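Local coordinates for peroxisomal membrane protein PEX15 (Saccharomyces cerevisiae, PDB 5VXV), which docks the PEX1-PEX6 AAA-ATPase, which extracts the PEX5 receptor, onto the peroxisomal membrane, at residues Ala48-Pro53 with Cys101-Gln106; Pro53-Leu58 with Asn68-Asp73; Thr61-Ile66 with Gln106-Asp111. All blocks are in the same frame, centred on the assembly; numbering follows the deposited sequence. Where two conformers were deposited one is given.

Interaction 1 of 3, residues Ala48-Pro53 with Cys101-Gln106; sequences ACDIMP and CIKVIQ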
loop_
_atom_site.group_PDB
_atom_site.type_symbol
_atom_site.label_atom_id
_atom_site.label_comp_id
_atom_site.label_asym_id
_atom_site.label_seq_id
_atom_site.Cartn_x
_atom_site.Cartn_y
_atom_site.Cartn_z
ATOM N N ALA A 48 4.633 8.010 -8.072
ATOM C CA ALA A 48 4.131 7.872 -9.435
ATOM C C ALA A 48 3.399 6.547 -9.614
ATOM O O ALA A 48 2.305 6.502 -10.189
ATOM C CB ALA A 48 5.282 7.995 -10.433
ATOM N N CYS A 49 3.985 5.454 -9.118
ATOM C CA CYS A 49 3.337 4.153 -9.246
ATOM C C CYS A 49 2.007 4.112 -8.510
ATOM O O CYS A 49 1.081 3.418 -8.947
ATOM C CB CYS A 49 4.263 3.054 -8.728
ATOM S SG CYS A 49 5.650 2.713 -9.829
ATOM N N ASP A 50 1.886 4.844 -7.399
ATOM C CA ASP A 50 0.634 4.836 -6.651
ATOM C C ASP A 50 -0.497 5.483 -7.440
ATOM O O ASP A 50 -1.669 5.163 -7.212
ATOM C CB ASP A 50 0.816 5.544 -5.307
ATOM C CG ASP A 50 -0.345 5.297 -4.351
ATOM O OD1 ASP A 50 -0.757 4.126 -4.191
ATOM O OD2 ASP A 50 -0.848 6.275 -3.760
ATOM N N ILE A 51 -0.174 6.389 -8.369
ATOM C CA ILE A 51 -1.207 7.049 -9.161
ATOM C C ILE A 51 -1.651 6.177 -10.334
ATOM O O ILE A 51 -2.813 6.242 -10.748
ATOM C CB ILE A 51 -0.709 8.422 -9.648
ATOM C CG1 ILE A 51 -0.483 9.359 -8.457
ATOM C CG2 ILE A 51 -1.709 9.054 -10.618
ATOM C CD1 ILE A 51 0.278 10.626 -8.800
HETATM N N MSE A 52 -0.756 5.371 -10.896
HETATM C CA MSE A 52 -1.117 4.505 -12.020
HETATM C C MSE A 52 -2.282 3.590 -11.648
HETATM O O MSE A 52 -2.228 2.934 -10.612
HETATM C CB MSE A 52 0.076 3.649 -12.456
HETATM C CG MSE A 52 1.231 4.418 -13.072
HETATM SE SE MSE A 52 0.787 5.314 -14.747
HETATM C CE MSE A 52 -0.122 3.860 -15.676
ATOM N N PRO A 53 -3.330 3.538 -12.480
ATOM C CA PRO A 53 -4.414 2.576 -12.203
ATOM C C PRO A 53 -3.915 1.147 -12.109
ATOM O O PRO A 53 -4.378 0.378 -11.257
ATOM C CB PRO A 53 -5.374 2.762 -13.389
ATOM C CG PRO A 53 -5.033 4.072 -13.982
ATOM C CD PRO A 53 -3.589 4.333 -13.692
ATOM N N CYS A 101 2.131 -3.041 -4.148
ATOM C CA CYS A 101 2.194 -4.501 -4.113
ATOM C C CYS A 101 0.837 -5.108 -4.444
ATOM O O CYS A 101 0.751 -6.107 -5.167
ATOM C CB CYS A 101 2.665 -4.976 -2.739
ATOM S SG CYS A 101 4.353 -4.495 -2.311
ATOM N N ILE A 102 -0.235 -4.510 -3.923
ATOM C CA ILE A 102 -1.583 -4.993 -4.202
ATOM C C ILE A 102 -1.891 -4.883 -5.690
ATOM O O ILE A 102 -2.504 -5.778 -6.281
ATOM C CB ILE A 102 -2.598 -4.211 -3.347
ATOM C CG1 ILE A 102 -2.427 -4.574 -1.868
ATOM C CG2 ILE A 102 -4.032 -4.476 -3.804
ATOM C CD1 ILE A 102 -3.078 -3.597 -0.914
ATOM N N LYS A 103 -1.461 -3.786 -6.316
ATOM C CA LYS A 103 -1.742 -3.586 -7.735
ATOM C C LYS A 103 -1.095 -4.664 -8.592
ATOM O O LYS A 103 -1.655 -5.056 -9.624
ATOM C CB LYS A 103 -1.272 -2.201 -8.173
ATOM C CG LYS A 103 -2.257 -1.100 -7.828
ATOM C CD LYS A 103 -1.718 0.270 -8.185
ATOM C CE LYS A 103 -2.667 1.365 -7.731
ATOM N NZ LYS A 103 -2.078 2.718 -7.914
ATOM N N VAL A 104 0.077 -5.156 -8.188
ATOM C CA VAL A 104 0.726 -6.243 -8.921
ATOM C C VAL A 104 -0.109 -7.514 -8.823
ATOM O O VAL A 104 -0.404 -8.166 -9.830
ATOM C CB VAL A 104 2.156 -6.468 -8.391
ATOM C CG1 VAL A 104 2.748 -7.768 -8.944
ATOM C CG2 VAL A 104 3.047 -5.289 -8.752
ATOM N N ILE A 105 -0.496 -7.886 -7.602
ATOM C CA ILE A 105 -1.284 -9.098 -7.408
ATOM C C ILE A 105 -2.603 -8.998 -8.159
ATOM O O ILE A 105 -3.059 -9.966 -8.779
ATOM C CB ILE A 105 -1.511 -9.342 -5.903
ATOM C CG1 ILE A 105 -0.173 -9.558 -5.189
ATOM C CG2 ILE A 105 -2.431 -10.543 -5.680
ATOM C CD1 ILE A 105 -0.269 -9.526 -3.674
ATOM N N GLN A 106 -3.232 -7.823 -8.119
ATOM C CA GLN A 106 -4.589 -7.679 -8.636
ATOM C C GLN A 106 -4.628 -7.737 -10.160
ATOM O O GLN A 106 -5.550 -8.326 -10.735
ATOM C CB GLN A 106 -5.184 -6.366 -8.129
ATOM C CG GLN A 106 -6.613 -6.104 -8.563
ATOM C CD GLN A 106 -7.159 -4.819 -7.976
ATOM O OE1 GLN A 106 -6.485 -4.141 -7.200
ATOM N NE2 GLN A 106 -8.386 -4.472 -8.345
HETATM O O HOH W 1 -0.482 1.895 -5.593
#

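Interaction 2 of 3, residues Pro53-Leu58 with Asn68-Asp73; sequences PSFTKL and NIFTLD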
loop_
_atom_site.group_PDB
_atom_site.type_symbol
_atom_site.label_atom_id
_atom_site.label_comp_id
_atom_site.label_asym_id
_atom_site.label_seq_id
_atom_site.Cartn_x
_atom_site.Cartn_y
_atom_site.Cartn_z
ATOM N N PRO A 53 -3.330 3.538 -12.480
ATOM C CA PRO A 53 -4.414 2.576 -12.203
ATOM C C PRO A 53 -3.915 1.147 -12.109
ATOM O O PRO A 53 -4.378 0.378 -11.257
ATOM C CB PRO A 53 -5.374 2.762 -13.389
ATOM C CG PRO A 53 -5.033 4.072 -13.982
ATOM C CD PRO A 53 -3.589 4.333 -13.692
ATOM N N SER A 54 -2.979 0.776 -12.977
ATOM C CA SER A 54 -2.366 -0.545 -12.966
ATOM C C SER A 54 -1.036 -0.438 -13.697
ATOM O O SER A 54 -0.722 0.588 -14.304
ATOM C CB SER A 54 -3.274 -1.594 -13.615
ATOM O OG SER A 54 -3.310 -1.435 -15.020
ATOM N N PHE A 55 -0.262 -1.521 -13.652
ATOM C CA PHE A 55 1.048 -1.570 -14.291
ATOM C C PHE A 55 1.032 -2.320 -15.618
ATOM O O PHE A 55 2.096 -2.548 -16.203
ATOM C CB PHE A 55 2.064 -2.220 -13.355
ATOM C CG PHE A 55 2.193 -1.537 -12.025
ATOM C CD1 PHE A 55 2.213 -0.155 -11.937
ATOM C CD2 PHE A 55 2.288 -2.279 -10.861
ATOM C CE1 PHE A 55 2.332 0.474 -10.713
ATOM C CE2 PHE A 55 2.406 -1.658 -9.634
ATOM C CZ PHE A 55 2.427 -0.279 -9.559
ATOM N N THR A 56 -0.146 -2.655 -16.130
ATOM C CA THR A 56 -0.275 -3.576 -17.251
ATOM C C THR A 56 -0.233 -2.912 -18.621
ATOM O O THR A 56 0.022 -3.604 -19.612
ATOM C CB THR A 56 -1.582 -4.369 -17.129
ATOM O OG1 THR A 56 -2.696 -3.469 -17.167
ATOM C CG2 THR A 56 -1.606 -5.154 -15.827
ATOM N N LYS A 57 -0.472 -1.606 -18.711
ATOM C CA LYS A 57 -0.507 -0.921 -19.997
ATOM C C LYS A 57 0.828 -0.290 -20.373
ATOM O O LYS A 57 0.906 0.398 -21.395
ATOM C CB LYS A 57 -1.597 0.157 -19.990
ATOM N N LEU A 58 1.872 -0.513 -19.585
ATOM C CA LEU A 58 3.160 0.125 -19.799
ATOM C C LEU A 58 4.044 -0.728 -20.707
ATOM O O LEU A 58 3.769 -1.900 -20.967
ATOM C CB LEU A 58 3.848 0.368 -18.457
ATOM C CG LEU A 58 3.013 1.130 -17.424
ATOM C CD1 LEU A 58 3.654 1.053 -16.048
ATOM C CD2 LEU A 58 2.826 2.580 -17.846
ATOM N N ASN A 68 9.784 -5.863 -10.473
ATOM C CA ASN A 68 10.890 -6.280 -9.619
ATOM C C ASN A 68 10.834 -5.590 -8.262
ATOM O O ASN A 68 11.261 -6.167 -7.255
ATOM C CB ASN A 68 12.221 -5.989 -10.308
ATOM C CG ASN A 68 13.317 -6.941 -9.880
ATOM N N ILE A 69 10.303 -4.367 -8.208
ATOM C CA ILE A 69 10.272 -3.630 -6.949
ATOM C C ILE A 69 9.089 -4.045 -6.078
ATOM O O ILE A 69 9.168 -3.951 -4.848
ATOM C CB ILE A 69 10.244 -2.114 -7.217
ATOM C CG1 ILE A 69 11.435 -1.686 -8.084
ATOM C CG2 ILE A 69 10.234 -1.332 -5.906
ATOM C CD1 ILE A 69 12.801 -2.034 -7.509
ATOM N N PHE A 70 7.981 -4.494 -6.676
ATOM C CA PHE A 70 6.749 -4.725 -5.926
ATOM C C PHE A 70 6.289 -6.180 -5.935
ATOM O O PHE A 70 5.191 -6.469 -5.444
ATOM C CB PHE A 70 5.628 -3.828 -6.461
ATOM C CG PHE A 70 5.920 -2.358 -6.338
ATOM C CD1 PHE A 70 6.166 -1.788 -5.097
ATOM C CD2 PHE A 70 5.939 -1.548 -7.455
ATOM C CE1 PHE A 70 6.433 -0.442 -4.978
ATOM C CE2 PHE A 70 6.209 -0.199 -7.344
ATOM C CZ PHE A 70 6.454 0.356 -6.101
ATOM N N THR A 71 7.086 -7.098 -6.476
ATOM C CA THR A 71 6.812 -8.527 -6.367
ATOM C C THR A 71 7.483 -9.035 -5.096
ATOM O O THR A 71 8.703 -8.910 -4.941
ATOM C CB THR A 71 7.310 -9.278 -7.602
ATOM O OG1 THR A 71 6.620 -8.798 -8.762
ATOM C CG2 THR A 71 7.063 -10.777 -7.472
ATOM N N LEU A 72 6.684 -9.621 -4.200
ATOM C CA LEU A 72 7.064 -9.703 -2.792
ATOM C C LEU A 72 8.343 -10.498 -2.563
ATOM O O LEU A 72 9.097 -10.188 -1.633
ATOM C CB LEU A 72 5.917 -10.309 -1.980
ATOM C CG LEU A 72 4.621 -9.495 -1.951
ATOM C CD1 LEU A 72 3.547 -10.231 -1.166
ATOM C CD2 LEU A 72 4.860 -8.109 -1.360
ATOM N N ASP A 73 8.614 -11.516 -3.375
ATOM C CA ASP A 73 9.717 -12.426 -3.099
ATOM C C ASP A 73 10.964 -12.148 -3.932
ATOM O O ASP A 73 11.898 -12.955 -3.902
ATOM C CB ASP A 73 9.270 -13.875 -3.303
ATOM C CG ASP A 73 8.664 -14.115 -4.671
ATOM O OD1 ASP A 73 8.756 -13.218 -5.534
ATOM O OD2 ASP A 73 8.101 -15.211 -4.884
#

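Interaction 3 of 3, residues Thr61-Ile66 with Gln106-Asp111; sequences TLQSEI and QFNLTD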
loop_
_atom_site.group_PDB
_atom_site.type_symbol
_atom_site.label_atom_id
_atom_site.label_comp_id
_atom_site.label_asym_id
_atom_site.label_seq_id
_atom_site.Cartn_x
_atom_site.Cartn_y
_atom_site.Cartn_z
ATOM N N THR A 61 9.787 -3.228 -20.831
ATOM C CA THR A 61 10.944 -2.980 -19.973
ATOM C C THR A 61 10.525 -2.266 -18.692
ATOM O O THR A 61 10.900 -2.676 -17.587
ATOM C CB THR A 61 11.996 -2.164 -20.726
ATOM O OG1 THR A 61 12.433 -2.893 -21.881
ATOM C CG2 THR A 61 13.202 -1.875 -19.834
ATOM N N LEU A 62 9.748 -1.189 -18.821
ATOM C CA LEU A 62 9.263 -0.485 -17.638
ATOM C C LEU A 62 8.460 -1.414 -16.739
ATOM O O LEU A 62 8.620 -1.399 -15.513
ATOM C CB LEU A 62 8.417 0.720 -18.054
ATOM C CG LEU A 62 7.642 1.426 -16.937
ATOM C CD1 LEU A 62 8.576 1.874 -15.821
ATOM C CD2 LEU A 62 6.872 2.615 -17.488
ATOM N N GLN A 63 7.591 -2.233 -17.331
ATOM C CA GLN A 63 6.765 -3.134 -16.537
ATOM C C GLN A 63 7.624 -4.117 -15.751
ATOM O O GLN A 63 7.367 -4.369 -14.570
ATOM C CB GLN A 63 5.786 -3.875 -17.446
ATOM C CG GLN A 63 4.591 -4.459 -16.711
ATOM C CD GLN A 63 3.471 -4.888 -17.641
ATOM O OE1 GLN A 63 2.923 -5.981 -17.502
ATOM N NE2 GLN A 63 3.113 -4.022 -18.585
ATOM N N SER A 64 8.657 -4.675 -16.387
ATOM C CA SER A 64 9.515 -5.629 -15.693
ATOM C C SER A 64 10.251 -4.964 -14.537
ATOM O O SER A 64 10.465 -5.583 -13.488
ATOM C CB SER A 64 10.510 -6.253 -16.671
ATOM O OG SER A 64 11.526 -5.331 -17.028
ATOM N N GLU A 65 10.641 -3.698 -14.706
ATOM C CA GLU A 65 11.378 -3.004 -13.654
ATOM C C GLU A 65 10.468 -2.647 -12.485
ATOM O O GLU A 65 10.878 -2.745 -11.322
ATOM C CB GLU A 65 12.053 -1.761 -14.232
ATOM C CG GLU A 65 13.199 -2.106 -15.174
ATOM C CD GLU A 65 13.749 -0.909 -15.930
ATOM O OE1 GLU A 65 14.747 -1.087 -16.660
ATOM O OE2 GLU A 65 13.191 0.202 -15.804
ATOM N N ILE A 66 9.226 -2.250 -12.768
ATOM C CA ILE A 66 8.256 -2.027 -11.697
ATOM C C ILE A 66 7.994 -3.327 -10.948
ATOM O O ILE A 66 8.016 -3.368 -9.711
ATOM C CB ILE A 66 6.953 -1.433 -12.265
ATOM C CG1 ILE A 66 7.210 -0.032 -12.824
ATOM C CG2 ILE A 66 5.863 -1.387 -11.190
ATOM C CD1 ILE A 66 6.024 0.575 -13.548
ATOM N N GLN A 106 -3.232 -7.823 -8.119
ATOM C CA GLN A 106 -4.589 -7.679 -8.636
ATOM C C GLN A 106 -4.628 -7.737 -10.160
ATOM O O GLN A 106 -5.550 -8.326 -10.735
ATOM C CB GLN A 106 -5.184 -6.366 -8.129
ATOM C CG GLN A 106 -6.613 -6.104 -8.563
ATOM C CD GLN A 106 -7.159 -4.819 -7.976
ATOM O OE1 GLN A 106 -6.485 -4.141 -7.200
ATOM N NE2 GLN A 106 -8.386 -4.472 -8.345
ATOM N N PHE A 107 -3.648 -7.133 -10.834
ATOM C CA PHE A 107 -3.719 -6.951 -12.279
ATOM C C PHE A 107 -2.637 -7.677 -13.067
ATOM O O PHE A 107 -2.892 -8.061 -14.212
ATOM C CB PHE A 107 -3.654 -5.454 -12.630
ATOM C CG PHE A 107 -4.778 -4.646 -12.045
ATOM C CD1 PHE A 107 -6.078 -4.820 -12.491
ATOM C CD2 PHE A 107 -4.534 -3.710 -11.056
ATOM C CE1 PHE A 107 -7.116 -4.077 -11.956
ATOM C CE2 PHE A 107 -5.566 -2.964 -10.517
ATOM C CZ PHE A 107 -6.859 -3.148 -10.968
ATOM N N ASN A 108 -1.442 -7.866 -12.509
ATOM C CA ASN A 108 -0.372 -8.517 -13.254
ATOM C C ASN A 108 -0.409 -10.034 -13.150
ATOM O O ASN A 108 0.126 -10.713 -14.034
ATOM C CB ASN A 108 0.992 -8.008 -12.782
ATOM C CG ASN A 108 1.305 -6.618 -13.300
ATOM O OD1 ASN A 108 1.148 -5.627 -12.589
ATOM N ND2 ASN A 108 1.749 -6.539 -14.552
ATOM N N LEU A 109 -1.026 -10.581 -12.107
ATOM C CA LEU A 109 -1.170 -12.022 -11.968
ATOM C C LEU A 109 -2.494 -12.476 -12.566
ATOM O O LEU A 109 -3.537 -11.853 -12.348
ATOM C CB LEU A 109 -1.096 -12.431 -10.496
ATOM C CG LEU A 109 0.209 -12.109 -9.765
ATOM C CD1 LEU A 109 0.147 -12.606 -8.327
ATOM C CD2 LEU A 109 1.411 -12.710 -10.484
ATOM N N THR A 110 -2.443 -13.570 -13.326
ATOM C CA THR A 110 -3.625 -14.127 -13.972
ATOM C C THR A 110 -4.171 -15.355 -13.261
ATOM O O THR A 110 -5.389 -15.563 -13.254
ATOM C CB THR A 110 -3.311 -14.504 -15.425
ATOM O OG1 THR A 110 -2.405 -15.614 -15.449
ATOM C CG2 THR A 110 -2.684 -13.329 -16.165
ATOM N N ASP A 111 -3.306 -16.169 -12.659
ATOM C CA ASP A 111 -3.732 -17.408 -12.019
ATOM C C ASP A 111 -4.256 -17.109 -10.619
ATOM O O ASP A 111 -3.515 -16.608 -9.767
ATOM C CB ASP A 111 -2.571 -18.398 -11.967
ATOM C CG ASP A 111 -2.957 -19.719 -11.331
ATOM O OD1 ASP A 111 -4.169 -19.968 -11.161
ATOM O OD2 ASP A 111 -2.047 -20.511 -11.009
#

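Interaction 1 of 3, residues Ala48-Pro53 with Cys101-Gln106
The loop leaving helix 39-51 passes beside the C-terminal part of helix 91-108, with the CA atoms of P53 and K103 8.1 Å apart, and K103 alone bridges the interval. Its CG lies anti to the carbonyl carbon (chi1 -81°) and the rest of the chain is fully extended, which carries the amine straight to the last turn of helix 39-51. There K103 NZ gives a hydrogen bond of 2.7 Å to M52 O, meeting the C=O at 152° and tilted 24° from its plane. A weak one reaches C49 O at 3.4 Å, and D50 O lies 2.6 Å from NZ. The lysine was modelled in two conformers, so this grip describes one of them. One water accepts from K103 NZ at 2.9 Å and donates to D50 OD1 at 2.6 Å, linking charges that do not touch directly. The other carboxylate oxygen, D50 OD2, forms a salt bridge with R99, a turn before K103 on the same helix. A lysine amine set among the C-terminal carbonyls of a helix is probably favoured by the helix dipole, and here it ties two helices together at the surface of the helical domain, predicted to be cytoplasmic.

Interaction 2 of 3, residues Pro53-Leu58 with Asn68-Asp73
A hydrogen bond of 3.0 Å between S54 OG and T56 OG1, either of which may donate, spans F55, the loop residue whose ring meets F70. The bond links the residues before and after F55 in the loop between helix 39-51 and helix 60-70 and probably limits its freedom. F55 points across toward the end of helix 60-70, where F70 is its counterpart. Both rings have CG anti to the carbonyl carbon (chi1 -57° for F55 and -61° for F70), which turns each ring away from its own carbonyl and toward the other segment. They approach through F55 CE2 and F70 CD2, 4.2 Å apart. The planes are nearly parallel, at 10°, yet the rings are slid so far that they barely overlap, and their centroids stand 6.0 Å apart. The meeting is therefore a van der Waals one rather than a full stack. F70 has further cover from its neighbour in sequence, I69, whose CG2 sits over the centre of one ring face. C49 of helix 39-51 and V104 of helix 91-108 touch both phenylalanines. F55 was built in two conformers, so its placement is that of one copy. Two aromatic residues, one from an interhelical loop and one from the end of the following helix, meeting between neighbouring helices form part of the hydrophobic core of this helical domain.

Interaction 3 of 3, residues Thr61-Ile66 with Gln106-Asp111
The amides of Q63 and N108 meet with their planes turned 63° apart, so the two flat groups do not stack. Elsewhere on helix 91-108, away from the amide pair, Q106 CG covers one face of the F107 ring, 3.7 Å above the plane and over its centre. Across the contact everything runs through N108 ND2. It lies 3.2 Å from Q63 OE1 and 3.9 Å from Q63 CD, so the amide nitrogen of one residue comes against the carbonyl end of the other. The backbones are well separated at this point, the CA atoms of Q63 and N108 being 9.5 Å apart, and the side chains span the distance by sliding past each other in opposite directions. Q63 reaches out because its CG is anti to the backbone N (chi1 -160°) and its chain stays extended beyond that. The shorter N108 side chain has its CG anti to the carbonyl carbon instead (chi1 -76°), which brings its amide out toward helix 60-70. Q63 NE2 makes weak hydrogen bonds to T56 O and L58 O, in the loop that precedes helix 60-70, which would favour turning OE1 toward helix 91-108. N108 in turn rests against F55 of the same loop. Within helix 60-70, T61 O accepts from both E65 N and S64 OG, so the serine adds a side-chain bond to the regular helical one. The contact thus pairs two neutral amides with no charge involved, and an amide oxygen near an amide nitrogen would be mildly favourable while burying only 58 Å² at the surface.

All three contacts gather round the loop between helix 39-51 and helix 60-70 and its neighbour helix 91-108. Interaction 2 is the buried one and purely apolar across its segments; interactions 1 and 3 lie at the surface and are polar. Interactions 1 and 3 both use helix 91-108, one meeting it near the end of helix 39-51 and the other from helix 60-70, with a charged amine in the first and neutral amides in the second. C101 packs on L72 between interactions 1 and 2, and L58 on I66 between interactions 2 and 3. Along the chain, interaction 2 is nested inside interaction 1, while interaction 3 crosses both.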